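Long-range contacts in conserved hypothetical protein (Sulfolobus solfataricus, PDB 2FNA), which probably binds and hydrolyses ATP as an archaeal AAA+ ATPase, and holds ADP in its nucleotide pocket in this crystal: residues N55-I59 and L88-L92; V155-P159 and D185-V189. All coordinates share one frame; numbering follows the deposited sequence.

How the contacts relate
Contact 1 (55-59 with 88-92) and contact 2 (155-159 with 185-189) both belong to the P-loop ATPase domain but do not touch: their centres are 25 Å apart and their nearest atoms about 11 Å. They follow in series along the chain. Helix 74-91 links them: its end carries contact 1, while Tyr-74 and Phe-77 near its start touch Val-155 and Leu-157 of contact 2. Contact 1 also begins where helix 43-54 ends, the helix that follows the probable Walker A loop on the ADP. Contact 1 sets a helix end against the edge strand 58-62 of the parallel sheet; contact 2 joins the start of helix 158-167 to the end of helix 180-186.

Contact 1: N55-I59 and L88-L92; sequences NLPYI and LVKRL. With EDO (1,2-ethanediol), chain E.
Arg-91 lays its guanidinium flat over the backbone at Leu-56 and Pro-57, with Pro-57 N 3.7 Å above the plane and over its centre. Near its edge, Arg-91 NH2 donates to Asn-55 O at 2.9 Å. The N-H...O angle is 150°. The donor stands 53° out of the carbonyl plane. The Asn-55 side chain lies beside this bond, its amide turned well out of the guanidinium plane. Deeper in, Leu-88 CD1 meets Pro-57 CB at 3.6 Å, and Leu-88 CB meets Ile-59 CD1 at 3.9 Å. A bend in the Arg-91 chain at chi2 carries it past the proline ring.

An ethanediol, probably from the crystallisation liquor, sits beside Tyr-58. Its O2 accepts from Tyr-58 N at 3.0 Å, nearly straight, and returns a weak bond to Tyr-58 O, while its C1 lies over one ring face. The ring stands there because CG is placed between backbone N and carbonyl carbon (chi1 69°). With an alanine here the diol would probably lose the flat surface under its C1 and be freer to turn about the O2 that Tyr-58 N holds.

Outward, Pro-57 and Ile-59 pair with strand 139-144, through Ile-140 and Val-142, while Leu-88 also packs on Leu-95. Strand 58-62 is outermost in the parallel sheet, and the diol uses the Tyr-58 N-H and C=O that a further strand could have taken. The chemistry is thus divided: leucine, proline and isoleucine bury the helix end against the strand, and the arginine closes the more exposed margin with one charged bond to a carbonyl.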
ATOM      1  N   ASN A  55     -12.007  14.737 -10.258  1.00 30.42           N
ATOM      2  CA  ASN A  55     -12.163  15.011 -11.700  1.00 28.45           C
ATOM      3  C   ASN A  55     -10.985  15.861 -12.197  1.00 28.64           C
ATOM      4  O   ASN A  55     -11.131  16.881 -12.897  1.00 25.93           O
ATOM      5  CB  ASN A  55     -13.514  15.715 -11.955  1.00 29.37           C
ATOM      6  CG  ASN A  55     -13.911  15.744 -13.418  1.00 24.40           C
ATOM      7  OD1 ASN A  55     -13.583  14.848 -14.172  1.00 25.98           O
ATOM      8  ND2 ASN A  55     -14.610  16.796 -13.822  1.00 20.11           N
ATOM      9  N   LEU A  56      -9.794  15.430 -11.818  1.00 27.86           N
ATOM     10  CA  LEU A  56      -8.561  16.052 -12.283  1.00 29.64           C
ATOM     11  C   LEU A  56      -7.770  15.017 -13.067  1.00 31.20           C
ATOM     12  O   LEU A  56      -7.822  13.832 -12.743  1.00 30.93           O
ATOM     13  CB  LEU A  56      -7.708  16.571 -11.112  1.00 29.62           C
ATOM     14  CG  LEU A  56      -8.151  17.850 -10.384  1.00 33.50           C
ATOM     15  CD1 LEU A  56      -7.325  18.017  -9.111  1.00 39.72           C
ATOM     16  CD2 LEU A  56      -8.043  19.059 -11.271  1.00 33.99           C
ATOM     17  N   PRO A  57      -6.990  15.476 -14.064  1.00 31.65           N
ATOM     18  CA  PRO A  57      -6.124  14.572 -14.795  1.00 31.87           C
ATOM     19  C   PRO A  57      -5.176  13.874 -13.825  1.00 33.54           C
ATOM     20  O   PRO A  57      -4.805  14.433 -12.790  1.00 31.43           O
ATOM     21  CB  PRO A  57      -5.334  15.481 -15.728  1.00 31.11           C
ATOM     22  CG  PRO A  57      -5.638  16.864 -15.324  1.00 36.52           C
ATOM     23  CD  PRO A  57      -6.839  16.882 -14.483  1.00 30.42           C
ATOM     24  N   TYR A  58      -4.807  12.649 -14.143  1.00 34.16           N
ATOM     25  CA  TYR A  58      -3.955  11.894 -13.257  1.00 34.14           C
ATOM     26  C   TYR A  58      -3.202  10.805 -14.010  1.00 35.78           C
ATOM     27  O   TYR A  58      -3.571  10.411 -15.143  1.00 34.27           O
ATOM     28  CB  TYR A  58      -4.779  11.287 -12.116  1.00 35.17           C
ATOM     29  CG  TYR A  58      -5.723  10.184 -12.556  1.00 39.09           C
ATOM     30  CD1 TYR A  58      -7.021  10.478 -13.005  1.00 45.14           C
ATOM     31  CD2 TYR A  58      -5.320   8.852 -12.543  1.00 38.55           C
ATOM     32  CE1 TYR A  58      -7.902   9.456 -13.430  1.00 40.59           C
ATOM     33  CE2 TYR A  58      -6.192   7.825 -12.975  1.00 39.28           C
ATOM     34  CZ  TYR A  58      -7.474   8.139 -13.401  1.00 42.46           C
ATOM     35  OH  TYR A  58      -8.306   7.126 -13.801  1.00 42.68           O
ATOM     36  N   ILE A  59      -2.112  10.385 -13.365  1.00 35.65           N
ATOM     37  CA  ILE A  59      -1.273   9.269 -13.748  1.00 37.09           C
ATOM     38  C   ILE A  59      -1.337   8.312 -12.556  1.00 35.97           C
ATOM     39  O   ILE A  59      -1.083   8.720 -11.439  1.00 36.78           O
ATOM     40  CB  ILE A  59       0.197   9.758 -13.928  1.00 39.10           C
ATOM     41  CG1 ILE A  59       0.353  10.537 -15.240  1.00 41.59           C
ATOM     42  CG2 ILE A  59       1.203   8.599 -13.810  1.00 45.18           C
ATOM     43  CD1 ILE A  59       0.197   9.717 -16.484  1.00 45.29           C
ATOM     44  N   LEU A  88      -3.258   9.721 -20.299  1.00 45.34           N
ATOM     45  CA  LEU A  88      -3.288  11.141 -19.950  1.00 44.99           C
ATOM     46  C   LEU A  88      -3.345  12.075 -21.163  1.00 47.75           C
ATOM     47  O   LEU A  88      -4.026  13.105 -21.109  1.00 46.17           O
ATOM     48  CB  LEU A  88      -2.094  11.515 -19.072  1.00 43.89           C
ATOM     49  CG  LEU A  88      -2.099  12.952 -18.553  1.00 40.60           C
ATOM     50  CD1 LEU A  88      -3.258  13.178 -17.617  1.00 43.19           C
ATOM     51  CD2 LEU A  88      -0.793  13.336 -17.874  1.00 44.56           C
ATOM     52  N   VAL A  89      -2.633  11.736 -22.239  1.00 49.26           N
ATOM     53  CA  VAL A  89      -2.702  12.528 -23.483  1.00 50.69           C
ATOM     54  C   VAL A  89      -4.141  12.615 -24.025  1.00 50.90           C
ATOM     55  O   VAL A  89      -4.568  13.660 -24.480  1.00 50.55           O
ATOM     56  CB  VAL A  89      -1.744  12.000 -24.589  1.00 51.16           C
ATOM     57  CG1 VAL A  89      -0.312  12.013 -24.096  1.00 51.39           C
ATOM     58  CG2 VAL A  89      -2.141  10.601 -25.071  1.00 53.02           C
ATOM     59  N   LYS A  90      -4.888  11.522 -23.921  1.00 52.13           N
ATOM     60  CA  LYS A  90      -6.298  11.530 -24.255  1.00 53.24           C
ATOM     61  C   LYS A  90      -7.062  12.590 -23.464  1.00 54.51           C
ATOM     62  O   LYS A  90      -7.951  13.228 -24.021  1.00 56.79           O
ATOM     63  CB  LYS A  90      -6.926  10.155 -24.023  1.00 53.77           C
ATOM     64  CG  LYS A  90      -6.408   9.093 -24.967  1.00 56.55           C
ATOM     65  CD  LYS A  90      -7.071   7.753 -24.718  1.00 59.67           C
ATOM     66  CE  LYS A  90      -6.849   6.800 -25.889  1.00 61.98           C
ATOM     67  NZ  LYS A  90      -7.399   5.436 -25.617  1.00 65.11           N
ATOM     68  N   ARG A  91      -6.740  12.779 -22.180  1.00 53.86           N
ATOM     69  CA  ARG A  91      -7.345  13.870 -21.397  1.00 53.40           C
ATOM     70  C   ARG A  91      -6.684  15.226 -21.640  1.00 51.15           C
ATOM     71  O   ARG A  91      -7.350  16.256 -21.533  1.00 50.35           O
ATOM     72  CB  ARG A  91      -7.341  13.583 -19.888  1.00 55.22           C
ATOM     73  CG  ARG A  91      -7.736  14.817 -19.037  1.00 59.05           C
ATOM     74  CD  ARG A  91      -8.729  14.513 -17.926  1.00 60.68           C
ATOM     75  NE  ARG A  91      -9.244  15.750 -17.319  1.00 58.93           N
ATOM     76  CZ  ARG A  91      -9.995  15.795 -16.216  1.00 53.41           C
ATOM     77  NH1 ARG A  91     -10.340  14.671 -15.587  1.00 46.05           N
ATOM     78  NH2 ARG A  91     -10.405  16.970 -15.740  1.00 54.12           N
ATOM     79  N   LEU A  92      -5.386  15.244 -21.926  1.00 50.10           N
ATOM     80  CA  LEU A  92      -4.662  16.506 -22.116  1.00 49.50           C
ATOM     81  C   LEU A  92      -4.142  16.658 -23.549  1.00 48.93           C
ATOM     82  O   LEU A  92      -2.956  16.485 -23.797  1.00 47.38           O
ATOM     83  CB  LEU A  92      -3.509  16.644 -21.106  1.00 48.24           C
ATOM     84  CG  LEU A  92      -3.830  16.870 -19.615  1.00 49.30           C
ATOM     85  CD1 LEU A  92      -2.534  16.986 -18.820  1.00 49.36           C
ATOM     86  CD2 LEU A  92      -4.704  18.099 -19.343  1.00 45.60           C
TER
HETATM   87  C1  EDO E 501      -6.434   9.201 -16.400  1.00 52.36           C
HETATM   88  O1  EDO E 501      -6.114   7.927 -16.973  1.00 51.86           O
HETATM   89  C2  EDO E 501      -5.938  10.335 -17.287  1.00 49.31           C
HETATM   90  O2  EDO E 501      -6.186  11.596 -16.637  1.00 42.21           O

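Contact 2: V155-P159 and D185-V189; sequences VNLLP and DYLRV. With EDO (1,2-ethanediol), chain I.
Leu-158 makes the main apolar contact, straddling the end of helix 180-186 with its two methyls. Both CD1 and CD2 lie 3.8 Å from Tyr-186 O; CD2 also reaches Leu-187 CA at 4.1 Å and comes obliquely to the Tyr-186 ring. CD1 runs against the aliphatic part of Arg-188, a closeness left doubtful by that side chain's second conformer. Leu-157 brings CB to 3.9 Å from Tyr-186 OH.

No direct hydrogen bond crosses between the segments; a water does the bridging. It accepts from Leu-157 N at 2.9 Å and is hydrogen-bonded to Tyr-186 OH at 2.8 Å. With CG opposite the backbone N (chi1 171°), the tyrosine brings its hydroxyl end up to Leu-157. An ethanediol, probably from the crystallisation liquor, accepts from Asn-156 ND2 at its O1 (2.9 Å); a weak bond from Arg-188 NH1 to its O2 is doubtful for the same reason as above.

Asn-156 OD1 caps the start of helix 158-167 by accepting from Leu-158 N at 3.1 Å, and Arg-188, with positive phi, closes helix 180-186 in a Schellman motif.

The contact thus joins the start of one helix to the end of the next, with strand 171-177 of the parallel sheet between them in the chain. Phe-77 of helix 74-91 packs on Leu-157, Pro-195 on Leu-158, and Asp-185 forms a salt bridge with Lys-334 of helix 322-334.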
ATOM      1  N   VAL A 155      17.639   4.104 -10.588  1.00 36.88           N
ATOM      2  CA  VAL A 155      17.084   5.427 -10.784  1.00 36.83           C
ATOM      3  C   VAL A 155      16.902   6.066  -9.408  1.00 37.03           C
ATOM      4  O   VAL A 155      16.365   5.437  -8.512  1.00 38.83           O
ATOM      5  CB  VAL A 155      15.710   5.325 -11.464  1.00 39.92           C
ATOM      6  CG1 VAL A 155      15.037   6.670 -11.570  1.00 40.03           C
ATOM      7  CG2 VAL A 155      15.847   4.698 -12.828  1.00 44.68           C
ATOM      8  N   ASN A 156      17.307   7.324  -9.269  1.00 36.40           N
ATOM      9  CA  ASN A 156      16.969   8.132  -8.103  1.00 35.07           C
ATOM     10  C   ASN A 156      15.962   9.235  -8.444  1.00 35.49           C
ATOM     11  O   ASN A 156      16.329  10.257  -9.025  1.00 34.82           O
ATOM     12  CB  ASN A 156      18.236   8.735  -7.482  1.00 33.17           C
ATOM     13  CG  ASN A 156      17.940   9.552  -6.235  1.00 33.54           C
ATOM     14  OD1 ASN A 156      16.853   9.456  -5.677  1.00 31.23           O
ATOM     15  ND2 ASN A 156      18.913  10.355  -5.788  1.00 35.20           N
ATOM     16  N   LEU A 157      14.699   9.030  -8.048  1.00 33.57           N
ATOM     17  CA  LEU A 157      13.635   9.976  -8.345  1.00 33.14           C
ATOM     18  C   LEU A 157      13.527  11.112  -7.345  1.00 32.56           C
ATOM     19  O   LEU A 157      12.771  12.052  -7.569  1.00 34.60           O
ATOM     20  CB  LEU A 157      12.293   9.255  -8.409  1.00 36.68           C
ATOM     21  CG  LEU A 157      12.145   8.195  -9.509  1.00 40.18           C
ATOM     22  CD1 LEU A 157      10.795   7.467  -9.309  1.00 42.55           C
ATOM     23  CD2 LEU A 157      12.233   8.790 -10.896  1.00 35.02           C
ATOM     24  N   LEU A 158      14.292  11.062  -6.259  1.00 31.59           N
ATOM     25  CA  LEU A 158      14.095  12.017  -5.186  1.00 32.31           C
ATOM     26  C   LEU A 158      14.361  13.458  -5.594  1.00 30.69           C
ATOM     27  O   LEU A 158      13.593  14.323  -5.224  1.00 32.81           O
ATOM     28  CB  LEU A 158      14.895  11.633  -3.931  1.00 29.54           C
ATOM     29  CG  LEU A 158      14.526  10.336  -3.207  1.00 33.61           C
ATOM     30  CD1 LEU A 158      15.405  10.109  -1.958  1.00 32.69           C
ATOM     31  CD2 LEU A 158      13.066  10.282  -2.820  1.00 34.53           C
ATOM     32  N   PRO A 159      15.475  13.732  -6.308  1.00 32.29           N
ATOM     33  CA  PRO A 159      15.708  15.120  -6.709  1.00 33.06           C
ATOM     34  C   PRO A 159      14.577  15.692  -7.573  1.00 32.31           C
ATOM     35  O   PRO A 159      14.210  16.837  -7.415  1.00 32.89           O
ATOM     36  CB  PRO A 159      17.025  15.057  -7.470  1.00 33.16           C
ATOM     37  CG  PRO A 159      17.692  13.819  -6.983  1.00 32.91           C
ATOM     38  CD  PRO A 159      16.580  12.857  -6.710  1.00 32.41           C
ATOM     39  N   ASP A 185      11.689   5.398   4.795  1.00 29.36           N
ATOM     40  CA  ASP A 185      13.056   5.119   4.398  1.00 26.22           C
ATOM     41  C   ASP A 185      13.260   5.450   2.922  1.00 28.77           C
ATOM     42  O   ASP A 185      14.270   6.045   2.545  1.00 30.79           O
ATOM     43  CB  ASP A 185      13.392   3.645   4.595  1.00 26.14           C
ATOM     44  CG  ASP A 185      13.529   3.288   6.037  1.00 33.40           C
ATOM     45  OD1 ASP A 185      13.364   4.193   6.863  1.00 39.50           O
ATOM     46  OD2 ASP A 185      13.783   2.106   6.343  1.00 35.43           O
ATOM     47  N   TYR A 186      12.302   5.066   2.093  1.00 28.94           N
ATOM     48  CA  TYR A 186      12.383   5.380   0.648  1.00 28.19           C
ATOM     49  C   TYR A 186      12.557   6.895   0.355  1.00 28.05           C
ATOM     50  O   TYR A 186      13.342   7.292  -0.506  1.00 30.62           O
ATOM     51  CB  TYR A 186      11.175   4.837  -0.105  1.00 28.80           C
ATOM     52  CG  TYR A 186      11.182   5.354  -1.526  1.00 25.38           C
ATOM     53  CD1 TYR A 186      12.153   4.930  -2.426  1.00 30.76           C
ATOM     54  CD2 TYR A 186      10.326   6.346  -1.915  1.00 27.41           C
ATOM     55  CE1 TYR A 186      12.217   5.445  -3.718  1.00 30.31           C
ATOM     56  CE2 TYR A 186      10.376   6.856  -3.184  1.00 28.78           C
ATOM     57  CZ  TYR A 186      11.344   6.414  -4.078  1.00 29.79           C
ATOM     58  OH  TYR A 186      11.356   6.943  -5.369  1.00 31.26           O
ATOM     59  N   LEU A 187      11.813   7.705   1.086  1.00 29.56           N
ATOM     60  CA  LEU A 187      11.758   9.154   0.933  1.00 30.52           C
ATOM     61  C   LEU A 187      12.898   9.843   1.725  1.00 30.21           C
ATOM     62  O   LEU A 187      13.064  11.068   1.628  1.00 30.33           O
ATOM     63  CB  LEU A 187      10.370   9.662   1.386  1.00 30.54           C
ATOM     64  CG  LEU A 187       9.122   9.205   0.606  1.00 35.85           C
ATOM     65  CD1 LEU A 187       7.823   9.520   1.337  1.00 39.93           C
ATOM     66  CD2 LEU A 187       9.067   9.803  -0.790  1.00 38.46           C
ATOM     67  N   ARG A 188      13.671   9.017   2.456  1.00 29.09           N
ATOM     68  CA  ARG A 188      14.882   9.418   3.162  0.50 28.31           C
ATOM     69  C   ARG A 188      14.608  10.567   4.138  1.00 25.31           C
ATOM     70  O   ARG A 188      15.413  11.463   4.297  1.00 24.30           O
ATOM     71  CB  ARG A 188      16.015   9.756   2.170  0.50 27.06           C
ATOM     72  CG  ARG A 188      16.161   8.714   1.054  0.50 32.37           C
ATOM     73  CD  ARG A 188      17.481   8.769   0.299  0.50 31.75           C
ATOM     74  NE  ARG A 188      17.595   7.687  -0.693  0.50 37.52           N
ATOM     75  CZ  ARG A 188      18.699   7.421  -1.406  0.50 43.60           C
ATOM     76  NH1 ARG A 188      19.817   8.125  -1.242  0.50 41.52           N
ATOM     77  NH2 ARG A 188      18.701   6.421  -2.279  0.50 40.41           N
ATOM     78  N   VAL A 189      13.460  10.501   4.798  1.00 25.61           N
ATOM     79  CA  VAL A 189      13.026  11.492   5.785  1.00 29.78           C
ATOM     80  C   VAL A 189      14.005  11.681   6.921  1.00 29.44           C
ATOM     81  O   VAL A 189      14.019  12.745   7.570  1.00 29.96           O
ATOM     82  CB  VAL A 189      11.594  11.105   6.314  1.00 31.23           C
ATOM     83  CG1 VAL A 189      11.130  12.008   7.433  1.00 42.13           C
ATOM     84  CG2 VAL A 189      10.616  11.200   5.182  1.00 32.26           C
TER
HETATM   85  C1  EDO I 505      19.146  11.336  -2.119  1.00 54.45           C
HETATM   86  O1  EDO I 505      19.234  12.018  -3.413  1.00 43.99           O
HETATM   87  C2  EDO I 505      20.257  11.723  -1.129  1.00 52.97           C
HETATM   88  O2  EDO I 505      20.140  11.064   0.161  1.00 56.11           O
HETATM   89  O   HOH W   1      13.966   6.777  -6.331  1.00 31.07           O